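Local coordinates for protein protease Do-like 2, chloroplastic (Arabidopsis thaliana, PDB 4FLN) that cleaves photodamaged D1 protein of plant photosystem II as a serine protease, making the primary cut, at residues T75-F79 against G198-P203. Residues are numbered along the deposited sequence.
Sequences TGSAF and GNSGGP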
loop_
_atom_site.group_PDB
_atom_site.type_symbol
_atom_site.label_atom_id
_atom_site.label_comp_id
_atom_site.label_asym_id
_atom_site.label_seq_id
_atom_site.Cartn_x
_atom_site.Cartn_y
_atom_site.Cartn_z
ATOM N N THR B 75 10.347 -28.296 -6.724
ATOM C CA THR B 75 11.373 -29.159 -6.154
ATOM C C THR B 75 11.210 -29.313 -4.644
ATOM O O THR B 75 10.518 -28.519 -4.002
ATOM C CB THR B 75 12.789 -28.649 -6.476
ATOM O OG1 THR B 75 13.098 -27.524 -5.646
ATOM C CG2 THR B 75 12.885 -28.239 -7.932
ATOM N N GLY B 76 11.853 -30.337 -4.084
ATOM C CA GLY B 76 11.751 -30.630 -2.664
ATOM C C GLY B 76 12.832 -31.584 -2.202
ATOM O O GLY B 76 13.819 -31.795 -2.905
ATOM N N SER B 77 12.665 -32.158 -1.013
ATOM C CA SER B 77 13.659 -33.110 -0.514
ATOM C C SER B 77 13.078 -34.428 -0.025
ATOM O O SER B 77 11.958 -34.488 0.478
ATOM C CB SER B 77 14.509 -32.480 0.584
ATOM O OG SER B 77 15.287 -31.428 0.055
ATOM N N ALA B 78 13.862 -35.483 -0.182
ATOM C CA ALA B 78 13.507 -36.794 0.337
ATOM C C ALA B 78 14.771 -37.517 0.798
ATOM O O ALA B 78 15.883 -37.065 0.519
ATOM C CB ALA B 78 12.760 -37.603 -0.715
ATOM N N PHE B 79 14.609 -38.619 1.524
ATOM C CA PHE B 79 15.767 -39.381 1.978
ATOM C C PHE B 79 15.469 -40.861 2.123
ATOM O O PHE B 79 14.320 -41.261 2.281
ATOM C CB PHE B 79 16.307 -38.820 3.296
ATOM C CG PHE B 79 15.287 -38.758 4.397
ATOM C CD1 PHE B 79 14.406 -37.689 4.487
ATOM C CD2 PHE B 79 15.222 -39.754 5.357
ATOM C CE1 PHE B 79 13.471 -37.626 5.509
ATOM C CE2 PHE B 79 14.287 -39.693 6.383
ATOM C CZ PHE B 79 13.414 -38.631 6.455
ATOM N N GLY B 198 12.513 -25.575 -0.470
ATOM C CA GLY B 198 13.086 -26.719 -1.153
ATOM C C GLY B 198 13.659 -27.742 -0.190
ATOM O O GLY B 198 13.892 -28.891 -0.568
ATOM N N ASN B 199 13.885 -27.335 1.056
ATOM C CA ASN B 199 14.526 -28.214 2.035
ATOM C C ASN B 199 13.645 -29.238 2.746
ATOM O O ASN B 199 14.157 -30.229 3.252
ATOM C CB ASN B 199 15.343 -27.412 3.047
ATOM C CG ASN B 199 16.769 -27.243 2.613
ATOM O OD1 ASN B 199 17.051 -27.060 1.431
ATOM N ND2 ASN B 199 17.687 -27.336 3.558
ATOM N N SER B 200 12.337 -29.003 2.803
ATOM C CA SER B 200 11.419 -30.061 3.221
ATOM C C SER B 200 11.248 -30.848 1.956
ATOM O O SER B 200 11.240 -30.249 0.892
ATOM C CB SER B 200 10.072 -29.479 3.669
ATOM O OG SER B 200 9.410 -28.806 2.613
ATOM N N GLY B 201 11.109 -32.164 2.000
ATOM C CA GLY B 201 11.005 -33.033 3.157
ATOM C C GLY B 201 12.253 -33.836 3.521
ATOM O O GLY B 201 12.142 -35.024 3.821
ATOM N N GLY B 202 13.443 -33.273 3.340
ATOM C CA GLY B 202 14.651 -33.940 3.789
ATOM C C GLY B 202 14.707 -34.181 5.297
ATOM O O GLY B 202 13.804 -33.778 6.038
ATOM N N PRO B 203 15.763 -34.867 5.762
ATOM C CA PRO B 203 15.923 -35.306 7.155
ATOM C C PRO B 203 16.367 -34.215 8.140
ATOM O O PRO B 203 17.109 -33.301 7.776
ATOM C CB PRO B 203 17.019 -36.372 7.048
ATOM C CG PRO B 203 17.886 -35.868 5.933
ATOM C CD PRO B 203 16.964 -35.161 4.956
#
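Start at Gly-76, on a strand of the N-terminal barrel: its CA lies 3.5 Å from Gly-198 O in a CA-H...O contact and 3.6 Å from Ser-200 O. The CB of Ser-77 points at residues 198-203; Ser-77 OG donates to Gly-198 O (3.0 Å) and is also hydrogen-bonded to Tyr-157 N, its strongest polar partner. Its backbone makes a two-way bridge: Ser-77 N gives a hydrogen bond to Ser-200 O (3.1 Å), and Ser-77 O takes a weak one from Gly-201 N (2.9 Å). Both bonds are made by the Ser-200–Gly-201 peptide, which is modelled cis, so that its C=O and N-H lie on the same side and can reach one residue. Ser-77 CB packs 3.1 Å from Gly-202 N, against the turn that the Gly-202 N to Asn-199 O hydrogen bond (3.1 Å) closes. Ala-78 points its CB away from the loop and touches Val-53 of strand 50-57. Phe-79 faces the loop again; Pro-203 CB stands 3.9 Å above its ring centroid in a CH-pi contact, and Gly-201 O meets the ring edge at Phe-79 CE1 (3.4 Å). Ser-200, whose CB points away from the strand, is by similarity the charge-relay serine, its side chain about 4 Å from that of His-91 at the nearest atoms. This is the GNSGG loop of a chymotrypsin-like, two-barrel S1C protease, with the nucleophile's loop from the second barrel held against a strand of the first.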